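Local coordinates for chinitase A (Streptomyces coelicolor, PDB 3EBV), which probably hydrolyses internal links of chitin as a family 18 glycosidase, this chain being the catalytic-domain portion of a longer protein, at residues 49-54 / 62-67; 57-60 / 66-69; 9-14 / 21-26. All blocks are in the same frame, centred on the assembly; numbering follows the deposited sequence.

Overall arrangement
All three contacts lie on the same flank of the family 18 TIM barrel, and all are buried. Interactions 1 and 2 both use helix 61-73, set about 5 Å apart centre to centre: the first is a purely apolar meeting of loop 49-54 with the helix, the second a single very short hydrogen bond from a tyrosine of loop 57-60 to a carboxylate one helical turn further on. Interaction 3, its centre about 10 Å from the centres of the other two, sits nearer the centre of the chain, where barrel strand 6-12 meets its own following loop through an indole that is both hydrogen-bonded and packed. The three are joined by polar threads: Asn13 reaches Asn50 and Asp52, and Tyr59 OH reaches Ile23 N.

Interaction 1. Residues 49-54 / 62-67; sequences FNLDSA and DQFKAD
Leu51 lays one methyl over a face of the Phe64 ring and sets the other beside the root of that side chain. Leu51 CD1 stands 4.3 Å from the centroid of the Phe64 ring, 26° off its normal, a CH-pi contact displaced toward Phe64 CG and Phe64 CD1. The second branch, Leu51 CD2, comes to 3.7 Å from Phe64 CB, so the isobutyl fork straddles the start of the aromatic group. Phe49 meets the far end of the same ring: Phe49 CE2 lies 3.8 Å from Phe64 CE2, and the two side chains approach from opposite directions. Their planes are inclined by 31°, with centroids 5.6 Å apart, so the two rings meet obliquely. Phe64 is brought there by its first torsion, which sets CG anti to the backbone N (chi1 173°) and sends the ring off the helix toward the loop.

Beyond the two segments, Tyr111 of helix 94-111 meets Phe49 edge-to-face and also touches Phe64, while Ile23 packs on Phe64 from the loop after strand 6-12. Asn13 fixes the loop itself, binding Asn50 O and Asp52 N. An alanine in place of Phe64 would probably open a gap between helix and loop, leaving the Leu51 methyls and the CE2 end of Phe49 without their partner. Helix 61-73 is thus joined here to the loop that leads into it from strand 47-48, on the outer layer of the barrel. With no hydrogen bond across the contact, the join rests on the fit of apolar side chains and on the burial of the two rings.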
loop_
_atom_site.group_PDB
_atom_site.type_symbol
_atom_site.label_atom_id
_atom_site.label_comp_id
_atom_site.label_asym_id
_atom_site.label_seq_id
_atom_site.Cartn_x
_atom_site.Cartn_y
_atom_site.Cartn_z
ATOM N N PHE A 49 13.999 -4.738 -10.963
ATOM C CA PHE A 49 12.878 -5.647 -11.000
ATOM C C PHE A 49 13.179 -6.786 -11.968
ATOM O O PHE A 49 13.613 -6.538 -13.104
ATOM C CB PHE A 49 11.621 -4.921 -11.456
ATOM C CG PHE A 49 10.419 -5.832 -11.575
ATOM C CD1 PHE A 49 9.843 -6.397 -10.432
ATOM C CD2 PHE A 49 9.887 -6.148 -12.822
ATOM C CE1 PHE A 49 8.759 -7.245 -10.545
ATOM C CE2 PHE A 49 8.796 -7.003 -12.929
ATOM C CZ PHE A 49 8.228 -7.536 -11.798
ATOM N N ASN A 50 12.928 -8.005 -11.508
ATOM C CA ASN A 50 13.142 -9.196 -12.324
ATOM C C ASN A 50 11.875 -10.043 -12.252
ATOM O O ASN A 50 11.614 -10.646 -11.191
ATOM C CB ASN A 50 14.334 -9.979 -11.761
ATOM C CG ASN A 50 15.663 -9.218 -11.901
ATOM O OD1 ASN A 50 16.030 -8.798 -13.001
ATOM N ND2 ASN A 50 16.373 -9.039 -10.793
ATOM N N LEU A 51 11.108 -10.058 -13.337
ATOM C CA LEU A 51 9.886 -10.869 -13.362
ATOM C C LEU A 51 10.239 -12.315 -13.054
ATOM O O LEU A 51 11.156 -12.869 -13.673
ATOM C CB LEU A 51 9.164 -10.759 -14.702
ATOM C CG LEU A 51 7.841 -11.520 -14.864
ATOM C CD1 LEU A 51 6.738 -10.958 -13.898
ATOM C CD2 LEU A 51 7.360 -11.475 -16.277
ATOM N N ASP A 52 9.528 -12.925 -12.105
ATOM C CA ASP A 52 9.759 -14.323 -11.715
ATOM C C ASP A 52 9.068 -15.279 -12.700
ATOM O O ASP A 52 8.182 -16.056 -12.335
ATOM C CB ASP A 52 9.271 -14.543 -10.270
ATOM C CG ASP A 52 9.590 -15.931 -9.727
ATOM O OD1 ASP A 52 10.510 -16.602 -10.265
ATOM O OD2 ASP A 52 8.920 -16.344 -8.753
ATOM N N SER A 53 9.507 -15.234 -13.956
ATOM C CA SER A 53 8.938 -16.062 -15.003
ATOM C C SER A 53 8.828 -17.537 -14.620
ATOM O O SER A 53 7.760 -18.138 -14.762
ATOM C CB SER A 53 9.796 -15.894 -16.253
ATOM O OG SER A 53 9.585 -14.596 -16.773
ATOM N N ALA A 54 9.929 -18.091 -14.112
ATOM C CA ALA A 54 9.996 -19.500 -13.705
ATOM C C ALA A 54 8.984 -19.843 -12.606
ATOM O O ALA A 54 8.223 -20.808 -12.739
ATOM C CB ALA A 54 11.397 -19.846 -13.256
ATOM N N ASP A 62 7.265 -9.909 -21.965
ATOM C CA ASP A 62 6.377 -9.299 -22.943
ATOM C C ASP A 62 4.894 -9.357 -22.544
ATOM O O ASP A 62 4.161 -8.386 -22.721
ATOM C CB ASP A 62 6.600 -9.916 -24.333
ATOM C CG ASP A 62 7.836 -9.349 -25.045
ATOM O OD1 ASP A 62 8.511 -8.417 -24.531
ATOM O OD2 ASP A 62 8.125 -9.852 -26.151
ATOM N N GLN A 63 4.458 -10.509 -22.030
ATOM C CA GLN A 63 3.068 -10.668 -21.618
ATOM C C GLN A 63 2.761 -9.800 -20.376
ATOM O O GLN A 63 1.704 -9.181 -20.316
ATOM C CB GLN A 63 2.714 -12.129 -21.358
ATOM C CG GLN A 63 1.238 -12.347 -21.151
ATOM C CD GLN A 63 0.397 -11.932 -22.364
ATOM O OE1 GLN A 63 -0.391 -10.973 -22.312
ATOM N NE2 GLN A 63 0.563 -12.669 -23.467
ATOM N N PHE A 64 3.702 -9.768 -19.447
ATOM C CA PHE A 64 3.581 -8.890 -18.240
ATOM C C PHE A 64 3.421 -7.421 -18.669
ATOM O O PHE A 64 2.455 -6.723 -18.263
ATOM C CB PHE A 64 4.810 -9.089 -17.363
ATOM C CG PHE A 64 4.883 -8.143 -16.192
ATOM C CD1 PHE A 64 4.082 -8.375 -15.065
ATOM C CD2 PHE A 64 5.722 -7.043 -16.215
ATOM C CE1 PHE A 64 4.139 -7.514 -13.956
ATOM C CE2 PHE A 64 5.783 -6.167 -15.135
ATOM C CZ PHE A 64 4.990 -6.420 -13.985
ATOM N N LYS A 65 4.314 -6.960 -19.544
ATOM C CA LYS A 65 4.205 -5.592 -20.045
ATOM C C LYS A 65 2.873 -5.316 -20.726
ATOM O O LYS A 65 2.293 -4.238 -20.559
ATOM C CB LYS A 65 5.376 -5.231 -20.978
ATOM C CG LYS A 65 6.705 -5.134 -20.301
ATOM C CD LYS A 65 7.752 -4.669 -21.310
ATOM C CE LYS A 65 9.136 -4.632 -20.706
ATOM N NZ LYS A 65 10.184 -4.326 -21.759
ATOM N N ALA A 66 2.391 -6.289 -21.517
ATOM C CA ALA A 66 1.118 -6.154 -22.201
ATOM C C ALA A 66 -0.070 -6.091 -21.232
ATOM O O ALA A 66 -1.009 -5.315 -21.417
ATOM C CB ALA A 66 0.928 -7.322 -23.218
ATOM N N ASP A 67 0.007 -6.940 -20.200
ATOM C CA ASP A 67 -1.006 -7.001 -19.156
ATOM C C ASP A 67 -1.055 -5.667 -18.380
ATOM O O ASP A 67 -2.143 -5.165 -18.099
ATOM C CB ASP A 67 -0.676 -8.124 -18.186
ATOM C CG ASP A 67 -0.956 -9.530 -18.761
ATOM O OD1 ASP A 67 -1.502 -9.631 -19.889
ATOM O OD2 ASP A 67 -0.631 -10.507 -18.056
#

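Interaction 2. Residues 57-60 / 66-69; sequences GGYT and ADVR
Tyr59 and Asp67 meet through one hydrogen bond, donated by Tyr59 OH to Asp67 OD2. At 2.5 Å between Tyr59 OH and Asp67 OD2 it is very short, and the accepting oxygen lies at the edge of the phenol, near the ring plane. Ring and carboxylate come from opposite directions, their planes turned 31° apart. The tyrosine reaches this far because CG is anti to its backbone N (chi1 -169°), which carries the hydroxyl across to the helix. Tyr59 OH is gripped a second time by Ile23 N, a donor to it, and this added bond would tend to polarise the phenol and strengthen its gift to the carboxylate.

In the alpha/beta barrel, this ties helix 61-73 back to the loop just before it, and through Ile23 to the loop that follows strand 6-12. Capping interactions start the same helix: Thr60 holds the N-cap position, and its OG1 accepts from Gln63 N.

Of packing there is less. Lys22 lies against both Tyr59 and Asp67, and Ile23 and Ser24 also touch Asp67, so the bond is buried under the 21-26 loop. The Tyr59 carbonyl O accepts from Ser53 OG.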
loop_
_atom_site.group_PDB
_atom_site.type_symbol
_atom_site.label_atom_id
_atom_site.label_comp_id
_atom_site.label_asym_id
_atom_site.label_seq_id
_atom_site.Cartn_x
_atom_site.Cartn_y
_atom_site.Cartn_z
ATOM N N GLY A 57 4.978 -19.866 -13.631
ATOM C CA GLY A 57 4.470 -20.755 -14.689
ATOM C C GLY A 57 4.867 -20.307 -16.088
ATOM O O GLY A 57 4.142 -20.556 -17.057
ATOM N N GLY A 58 6.010 -19.642 -16.196
ATOM C CA GLY A 58 6.553 -19.249 -17.494
ATOM C C GLY A 58 6.001 -17.953 -18.071
ATOM O O GLY A 58 6.142 -17.683 -19.255
ATOM N N TYR A 59 5.367 -17.146 -17.221
ATOM C CA TYR A 59 4.873 -15.825 -17.586
ATOM C C TYR A 59 6.009 -14.978 -18.144
ATOM O O TYR A 59 7.034 -14.816 -17.473
ATOM C CB TYR A 59 4.346 -15.201 -16.287
ATOM C CG TYR A 59 3.529 -13.937 -16.360
ATOM C CD1 TYR A 59 2.718 -13.622 -17.461
ATOM C CD2 TYR A 59 3.489 -13.084 -15.248
ATOM C CE1 TYR A 59 1.932 -12.441 -17.479
ATOM C CE2 TYR A 59 2.717 -11.920 -15.266
ATOM C CZ TYR A 59 1.940 -11.608 -16.344
ATOM O OH TYR A 59 1.155 -10.489 -16.318
ATOM N N THR A 60 5.843 -14.448 -19.353
ATOM C CA THR A 60 6.952 -13.758 -20.018
ATOM C C THR A 60 6.940 -12.246 -19.748
ATOM O O THR A 60 5.871 -11.661 -19.477
ATOM C CB THR A 60 6.933 -13.955 -21.549
ATOM O OG1 THR A 60 5.803 -13.275 -22.106
ATOM C CG2 THR A 60 6.877 -15.469 -21.909
ATOM N N ALA A 66 2.391 -6.289 -21.517
ATOM C CA ALA A 66 1.118 -6.154 -22.201
ATOM C C ALA A 66 -0.070 -6.091 -21.232
ATOM O O ALA A 66 -1.009 -5.315 -21.417
ATOM C CB ALA A 66 0.928 -7.322 -23.218
ATOM N N ASP A 67 0.007 -6.940 -20.200
ATOM C CA ASP A 67 -1.006 -7.001 -19.156
ATOM C C ASP A 67 -1.055 -5.667 -18.380
ATOM O O ASP A 67 -2.143 -5.165 -18.099
ATOM C CB ASP A 67 -0.676 -8.124 -18.186
ATOM C CG ASP A 67 -0.956 -9.530 -18.761
ATOM O OD1 ASP A 67 -1.502 -9.631 -19.889
ATOM O OD2 ASP A 67 -0.631 -10.507 -18.056
ATOM N N VAL A 68 0.122 -5.117 -18.063
ATOM C CA VAL A 68 0.181 -3.787 -17.432
ATOM C C VAL A 68 -0.516 -2.720 -18.302
ATOM O O VAL A 68 -1.357 -1.959 -17.809
ATOM C CB VAL A 68 1.613 -3.411 -17.058
ATOM C CG1 VAL A 68 1.695 -1.936 -16.615
ATOM C CG2 VAL A 68 2.161 -4.344 -15.953
ATOM N N ARG A 69 -0.188 -2.699 -19.596
ATOM C CA ARG A 69 -0.801 -1.739 -20.517
ATOM C C ARG A 69 -2.310 -1.905 -20.571
ATOM O O ARG A 69 -3.054 -0.911 -20.581
ATOM C CB ARG A 69 -0.214 -1.870 -21.937
ATOM C CG ARG A 69 1.252 -1.581 -22.019
ATOM C CD ARG A 69 1.740 -1.484 -23.493
ATOM N NE ARG A 69 1.114 -2.476 -24.378
ATOM C CZ ARG A 69 1.654 -3.643 -24.757
ATOM N NH1 ARG A 69 0.955 -4.442 -25.562
ATOM N NH2 ARG A 69 2.869 -4.019 -24.347
#

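Interaction 3. Residues 9-14 / 21-26; sequences GYWQNF and QKISDV
The indole of Trp11 has a water over one face and a methyl over the other, while its N-H is spent on a backbone carbonyl. That hydrogen bond runs from Trp11 NE1 to Gln21 O at 2.9 Å and is distinctly bent, with an angle of 135° at the hydrogen. The donor stands above the carbonyl plane, 67° out of it, so it does not meet a lone pair head on. Water 1 gives the same oxygen a second bond, 2.8 Å from water 1 to Gln21 O, and donates also to Gln12 O, bridging the end of the strand to the loop. Two donors therefore grip Gln21 O.

On the opposite face Ile23 enters at about a right angle to the tryptophan. Its CD1 sits 3.7 Å from the centroid of the five-membered ring of Trp11, a CH-pi contact over the pyrrole part, and Ile23 CD1 comes to 3.5 Å from Trp11 CD2. Val26 adds CG2 at 3.6 Å from Trp11 CD1, crossing the indole obliquely. Trp11 presents these surfaces because CG is anti to the backbone N (chi1 173°), directing the indole out of the strand toward the loop.

The loop has its own brace: Lys22 N donates to Asp25 OD2, 2.8 Å away, at the start of the 3-10 turn 23-25. Gln21 CB lies beside the indole, whereas its amide oxygen OE1 is bonded to Thr273. Around the contact, Ile33 and Val35 of the neighbouring strand 32-40 touch Trp11, and Lys71 of helix 61-73 touches Ile23. Strand 6-12 is one of the parallel strands of the barrel, and its outward tryptophan, covered by the loop leading on to strand 32-40, belongs to the layer between strands and outer shell in the TIM-barrel fold of family 18 glycosidases.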
loop_
_atom_site.group_PDB
_atom_site.type_symbol
_atom_site.label_atom_id
_atom_site.label_comp_id
_atom_site.label_asym_id
_atom_site.label_seq_id
_atom_site.Cartn_x
_atom_site.Cartn_y
_atom_site.Cartn_z
ATOM N N GLY A 9 -4.259 -3.406 -4.276
ATOM C CA GLY A 9 -3.913 -4.818 -3.999
ATOM C C GLY A 9 -2.499 -5.138 -4.379
ATOM O O GLY A 9 -2.015 -4.643 -5.404
ATOM N N TYR A 10 -1.820 -5.900 -3.529
ATOM C CA TYR A 10 -0.448 -6.357 -3.844
ATOM C C TYR A 10 -0.493 -7.606 -4.696
ATOM O O TYR A 10 -1.117 -8.578 -4.280
ATOM C CB TYR A 10 0.334 -6.632 -2.562
ATOM C CG TYR A 10 0.771 -5.347 -1.897
ATOM C CD1 TYR A 10 2.055 -4.846 -2.127
ATOM C CD2 TYR A 10 -0.106 -4.608 -1.080
ATOM C CE1 TYR A 10 2.484 -3.626 -1.555
ATOM C CE2 TYR A 10 0.324 -3.392 -0.514
ATOM C CZ TYR A 10 1.597 -2.922 -0.760
ATOM O OH TYR A 10 1.978 -1.723 -0.203
ATOM N N TRP A 11 0.181 -7.544 -5.861
ATOM C CA TRP A 11 0.307 -8.739 -6.741
ATOM C C TRP A 11 1.691 -9.310 -6.546
ATOM O O TRP A 11 2.687 -8.583 -6.646
ATOM C CB TRP A 11 0.104 -8.285 -8.172
ATOM C CG TRP A 11 0.370 -9.360 -9.199
ATOM C CD1 TRP A 11 -0.520 -10.291 -9.624
ATOM C CD2 TRP A 11 1.608 -9.607 -9.899
ATOM N NE1 TRP A 11 0.084 -11.132 -10.565
ATOM C CE2 TRP A 11 1.375 -10.730 -10.746
ATOM C CE3 TRP A 11 2.881 -9.027 -9.875
ATOM C CZ2 TRP A 11 2.366 -11.244 -11.606
ATOM C CZ3 TRP A 11 3.884 -9.557 -10.719
ATOM C CH2 TRP A 11 3.603 -10.650 -11.570
ATOM N N GLN A 12 1.763 -10.614 -6.237
ATOM C CA GLN A 12 3.054 -11.259 -5.928
ATOM C C GLN A 12 3.910 -11.630 -7.134
ATOM O O GLN A 12 3.487 -12.433 -7.969
ATOM C CB GLN A 12 2.845 -12.528 -5.136
ATOM C CG GLN A 12 2.102 -12.277 -3.783
ATOM C CD GLN A 12 1.613 -13.567 -3.114
ATOM O OE1 GLN A 12 0.927 -13.524 -2.104
ATOM N NE2 GLN A 12 2.034 -14.749 -3.642
ATOM N N ASN A 13 5.115 -11.095 -7.171
ATOM C CA ASN A 13 6.131 -11.553 -8.158
ATOM C C ASN A 13 6.908 -12.734 -7.614
ATOM O O ASN A 13 8.137 -12.755 -7.695
ATOM C CB ASN A 13 7.081 -10.378 -8.478
ATOM C CG ASN A 13 8.099 -10.737 -9.563
ATOM O OD1 ASN A 13 7.739 -11.378 -10.537
ATOM N ND2 ASN A 13 9.342 -10.303 -9.388
ATOM N N PHE A 14 6.197 -13.713 -7.062
ATOM C CA PHE A 14 6.838 -14.872 -6.434
ATOM C C PHE A 14 5.738 -15.825 -6.043
ATOM O O PHE A 14 4.569 -15.438 -5.952
ATOM C CB PHE A 14 7.702 -14.482 -5.213
ATOM C CG PHE A 14 6.935 -13.727 -4.136
ATOM C CD1 PHE A 14 6.296 -14.425 -3.118
ATOM C CD2 PHE A 14 6.879 -12.341 -4.159
ATOM C CE1 PHE A 14 5.559 -13.747 -2.140
ATOM C CE2 PHE A 14 6.170 -11.654 -3.163
ATOM C CZ PHE A 14 5.510 -12.356 -2.166
ATOM N N GLN A 21 -0.950 -15.853 -10.180
ATOM C CA GLN A 21 -1.719 -15.002 -11.066
ATOM C C GLN A 21 -0.833 -14.262 -12.048
ATOM O O GLN A 21 0.262 -13.824 -11.676
ATOM C CB GLN A 21 -2.502 -13.912 -10.281
ATOM C CG GLN A 21 -3.554 -14.447 -9.312
ATOM C CD GLN A 21 -4.307 -13.327 -8.635
ATOM O OE1 GLN A 21 -3.685 -12.435 -8.041
ATOM N NE2 GLN A 21 -5.645 -13.374 -8.677
ATOM N N LYS A 22 -1.333 -14.093 -13.272
ATOM C CA LYS A 22 -0.805 -13.051 -14.163
ATOM C C LYS A 22 -1.421 -11.726 -13.724
ATOM O O LYS A 22 -2.437 -11.708 -13.011
ATOM C CB LYS A 22 -1.162 -13.338 -15.626
ATOM C CG LYS A 22 -0.538 -14.648 -16.109
ATOM C CD LYS A 22 -0.975 -14.988 -17.521
ATOM C CE LYS A 22 -0.269 -16.247 -17.997
ATOM N NZ LYS A 22 -0.778 -16.773 -19.307
ATOM N N ILE A 23 -0.838 -10.615 -14.156
ATOM C CA ILE A 23 -1.489 -9.327 -13.906
ATOM C C ILE A 23 -2.919 -9.330 -14.463
ATOM O O ILE A 23 -3.817 -8.746 -13.876
ATOM C CB ILE A 23 -0.638 -8.158 -14.507
ATOM C CG1 ILE A 23 0.647 -7.955 -13.671
ATOM C CG2 ILE A 23 -1.474 -6.871 -14.698
ATOM C CD1 ILE A 23 0.409 -7.262 -12.269
ATOM N N SER A 24 -3.141 -9.965 -15.616
ATOM C CA SER A 24 -4.470 -9.991 -16.249
ATOM C C SER A 24 -5.498 -10.770 -15.419
ATOM O O SER A 24 -6.705 -10.612 -15.644
ATOM C CB SER A 24 -4.376 -10.643 -17.631
ATOM O OG SER A 24 -3.817 -11.948 -17.508
ATOM N N ASP A 25 -5.040 -11.587 -14.461
ATOM C CA ASP A 25 -5.974 -12.313 -13.600
ATOM C C ASP A 25 -6.488 -11.489 -12.414
ATOM O O ASP A 25 -7.417 -11.894 -11.719
ATOM C CB ASP A 25 -5.328 -13.565 -13.005
ATOM C CG ASP A 25 -4.982 -14.611 -14.052
ATOM O OD1 ASP A 25 -5.840 -14.853 -14.936
ATOM O OD2 ASP A 25 -3.880 -15.184 -13.916
ATOM N N VAL A 26 -5.822 -10.368 -12.128
ATOM C CA VAL A 26 -6.204 -9.568 -10.959
ATOM C C VAL A 26 -7.637 -9.042 -11.109
ATOM O O VAL A 26 -7.978 -8.460 -12.137
ATOM C CB VAL A 26 -5.220 -8.394 -10.750
ATOM C CG1 VAL A 26 -5.746 -7.427 -9.652
ATOM C CG2 VAL A 26 -3.820 -8.950 -10.405
HETATM O O HOH W 1 1.365 -13.817 -9.056
#